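Ribosomal processing cysteine protease Prp (Streptococcus mutans, PDB 2G0I) probably acts as a cysteine protease of the Prp family, with an inferred role in ribosome biogenesis. Local coordinates at residues 48-53 with 101-106. Residues are numbered along the deposited sequence; the frame is centred on the assembly and turned at random.
Sequences ESVELT and MKIDLS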
ATOM      1  N   GLU B  48      -0.448  12.919  12.110  1.00 11.18           N
ATOM      2  CA  GLU B  48       0.723  12.866  12.962  1.00 12.70           C
ATOM      3  C   GLU B  48       1.076  11.472  13.436  1.00 12.05           C
ATOM      4  O   GLU B  48       2.240  11.177  13.580  1.00 11.20           O
ATOM      5  CB  GLU B  48       0.565  13.792  14.176  1.00 14.64           C
ATOM      6  CG  GLU B  48       0.497  15.276  13.738  1.00 18.92           C
ATOM      7  CD  GLU B  48       1.214  16.208  14.707  1.00 20.67           C
ATOM      8  OE1 GLU B  48       1.850  17.171  14.240  1.00 23.10           O
ATOM      9  OE2 GLU B  48       1.133  15.962  15.903  1.00 20.86           O
ATOM     10  N   SER B  49       0.075  10.634  13.687  1.00 12.47           N
ATOM     11  CA  SER B  49       0.347   9.273  14.147  1.00 12.40           C
ATOM     12  C   SER B  49      -0.741   8.276  13.795  1.00 12.33           C
ATOM     13  O   SER B  49      -1.895   8.631  13.583  1.00 10.66           O
ATOM     14  CB  SER B  49       0.589   9.239  15.658  1.00 13.43           C
ATOM     15  OG  SER B  49      -0.601   9.561  16.382  1.00 15.69           O
ATOM     16  N   VAL B  50      -0.359   7.005  13.779  1.00 10.92           N
ATOM     17  CA  VAL B  50      -1.342   5.935  13.647  1.00  9.73           C
ATOM     18  C   VAL B  50      -0.906   4.796  14.542  1.00 11.63           C
ATOM     19  O   VAL B  50       0.297   4.465  14.622  1.00 12.05           O
ATOM     20  CB  VAL B  50      -1.577   5.501  12.161  1.00 11.12           C
ATOM     21  CG1 VAL B  50      -0.282   4.989  11.565  1.00 11.19           C
ATOM     22  CG2 VAL B  50      -2.641   4.379  12.093  1.00 11.88           C
ATOM     23  N   GLU B  51      -1.885   4.232  15.242  1.00 12.10           N
ATOM     24  CA  GLU B  51      -1.649   3.148  16.152  1.00 14.48           C
ATOM     25  C   GLU B  51      -2.513   1.996  15.706  1.00 15.27           C
ATOM     26  O   GLU B  51      -3.705   2.194  15.503  1.00 12.75           O
ATOM     27  CB  GLU B  51      -1.961   3.601  17.579  1.00 16.07           C
ATOM     28  CG  GLU B  51      -1.904   2.482  18.604  1.00 20.98           C
ATOM     29  CD  GLU B  51      -2.279   2.956  20.019  1.00 24.86           C
ATOM     30  OE1 GLU B  51      -2.119   4.159  20.314  1.00 27.82           O
ATOM     31  OE2 GLU B  51      -2.719   2.109  20.826  1.00 26.91           O
ATOM     32  N   LEU B  52      -1.935   0.807  15.527  1.00 11.96           N
ATOM     33  CA  LEU B  52      -2.747  -0.359  15.164  1.00 16.71           C
ATOM     34  C   LEU B  52      -2.596  -1.502  16.135  1.00 14.78           C
ATOM     35  O   LEU B  52      -1.498  -1.764  16.597  1.00 15.22           O
ATOM     36  CB  LEU B  52      -2.409  -0.865  13.769  1.00 19.04           C
ATOM     37  CG  LEU B  52      -2.651   0.141  12.643  1.00 20.87           C
ATOM     38  CD1 LEU B  52      -1.309   0.711  12.266  1.00 24.80           C
ATOM     39  CD2 LEU B  52      -3.321  -0.495  11.478  1.00 23.55           C
ATOM     40  N   THR B  53      -3.692  -2.213  16.395  1.00 15.27           N
ATOM     41  CA  THR B  53      -3.614  -3.429  17.218  1.00 17.85           C
ATOM     42  C   THR B  53      -4.357  -4.551  16.515  1.00 19.02           C
ATOM     43  O   THR B  53      -5.262  -4.279  15.745  1.00 15.04           O
ATOM     44  CB  THR B  53      -4.216  -3.190  18.634  1.00 18.59           C
ATOM     45  OG1 THR B  53      -5.611  -2.840  18.517  1.00 16.63           O
ATOM     46  CG2 THR B  53      -3.474  -2.056  19.364  1.00 18.07           C
HETATM   47  N   MSE B 101       1.397  -1.706  16.856  1.00 16.99           N
HETATM   48  CA  MSE B 101       2.269  -0.908  16.028  1.00 18.66           C
HETATM   49  C   MSE B 101       1.871   0.548  16.187  1.00 16.21           C
HETATM   50  O   MSE B 101       0.692   0.882  16.211  1.00 16.17           O
HETATM   51  CB  MSE B 101       2.134  -1.338  14.578  1.00 19.21           C
HETATM   52  CG  MSE B 101       3.022  -0.616  13.623  1.00 27.30           C
HETATM   53 SE   MSE B 101       2.612  -1.139  11.740  1.00 36.13          SE
HETATM   54  CE  MSE B 101       2.354  -2.972  11.918  1.00 31.35           C
ATOM     55  N   LYS B 102       2.857   1.416  16.331  1.00 14.12           N
ATOM     56  CA  LYS B 102       2.551   2.812  16.319  1.00 13.72           C
ATOM     57  C   LYS B 102       3.602   3.531  15.498  1.00 13.70           C
ATOM     58  O   LYS B 102       4.817   3.402  15.776  1.00 13.27           O
ATOM     59  CB  LYS B 102       2.476   3.351  17.743  1.00 17.08           C
ATOM     60  CG  LYS B 102       2.132   4.853  17.745  1.00 19.43           C
ATOM     61  CD  LYS B 102       1.838   5.370  19.147  1.00 21.31           C
ATOM     62  CE  LYS B 102       1.317   6.780  19.031  1.00 22.78           C
ATOM     63  NZ  LYS B 102       0.928   7.347  20.327  1.00 25.69           N
ATOM     64  N   ILE B 103       3.143   4.242  14.474  1.00 13.15           N
ATOM     65  CA  ILE B 103       4.007   5.110  13.655  1.00 15.01           C
ATOM     66  C   ILE B 103       3.753   6.507  14.149  1.00 15.33           C
ATOM     67  O   ILE B 103       2.599   6.941  14.173  1.00 16.15           O
ATOM     68  CB  ILE B 103       3.638   5.018  12.167  1.00 16.34           C
ATOM     69  CG1 ILE B 103       3.779   3.560  11.720  1.00 17.35           C
ATOM     70  CG2 ILE B 103       4.520   5.968  11.300  1.00 17.13           C
ATOM     71  CD1 ILE B 103       2.862   3.172  10.544  1.00 18.86           C
ATOM     72  N   ASP B 104       4.801   7.225  14.564  1.00 14.19           N
ATOM     73  CA  ASP B 104       4.551   8.504  15.220  1.00 15.66           C
ATOM     74  C   ASP B 104       5.484   9.555  14.632  1.00 15.77           C
ATOM     75  O   ASP B 104       6.698   9.405  14.716  1.00 19.29           O
ATOM     76  CB  ASP B 104       4.730   8.357  16.713  1.00 17.47           C
ATOM     77  CG  ASP B 104       4.258   9.593  17.497  1.00 20.75           C
ATOM     78  OD1 ASP B 104       3.934  10.648  16.911  1.00 17.64           O
ATOM     79  OD2 ASP B 104       4.201   9.476  18.732  1.00 23.58           O
ATOM     80  N   LEU B 105       4.897  10.562  14.000  1.00 11.53           N
ATOM     81  CA  LEU B 105       5.648  11.654  13.360  1.00 15.92           C
ATOM     82  C   LEU B 105       5.607  12.934  14.208  1.00 14.56           C
ATOM     83  O   LEU B 105       6.149  13.975  13.808  1.00 15.86           O
ATOM     84  CB  LEU B 105       5.088  11.976  11.957  1.00 15.03           C
ATOM     85  CG  LEU B 105       5.105  10.954  10.816  1.00 17.04           C
ATOM     86  CD1 LEU B 105       4.416  11.525   9.653  1.00 18.40           C
ATOM     87  CD2 LEU B 105       6.528  10.575  10.405  1.00 22.44           C
ATOM     88  N   SER B 106       4.946  12.854  15.347  1.00 16.79           N
ATOM     89  CA  SER B 106       4.726  14.022  16.227  1.00 20.14           C
ATOM     90  C   SER B 106       5.980  14.878  16.465  1.00 21.82           C
ATOM     91  O   SER B 106       5.902  16.110  16.480  1.00 22.14           O
ATOM     92  CB  SER B 106       4.145  13.559  17.548  1.00 20.59           C
ATOM     93  OG  SER B 106       2.931  12.854  17.283  1.00 22.89           O
TER
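The Val50 and Ile103 side chains project together from one face of the sheet, the methyl CG1 of Val50 resting 3.8 Å from CD1 of Ile103. They form an antiparallel hydrogen-bonded pair: Val50 N gives to Ile103 O at 3.0 Å, and Ile103 N returns the bond to Val50 O. The next such pair, Leu52 with Met101 (a selenomethionine), is bonded in the same way, but its side chains stand farther apart, CD1 of Leu52 4.4 Å from SE of Met101.

On the other face, Ser49 is paired with Asp104 and Glu51 with Lys102. The fully extended Lys102 chain (chi1 -179°) leans diagonally towards Ser49, its CE 4.2 Å from Ser49 CB, and leaves NZ 4.4 Å from OE1 of Glu51, too far for a salt bridge. OD1 of Asp104 accepts from the backbone N of Ser106, two residues on, at 2.9 Å, the donor lying 33° out of the carboxylate plane. This Asx turn starts at the last residue of the strand; beyond it Leu105 N still reaches Glu48 O at 2.8 Å. The Glu48 carboxylate is held by salt bridges to Arg43 and Lys111, and a classic bulge sets Glu48 and Ser49 both against Ile41.

Strand 36-43 continues the sheet beyond 48-53, and 90-94 beyond 101-104; helices 61-84 and 114-133 pack over the Val50, Leu52, Met101 and Ile103 face, giving the two-layer alpha-beta sandwich.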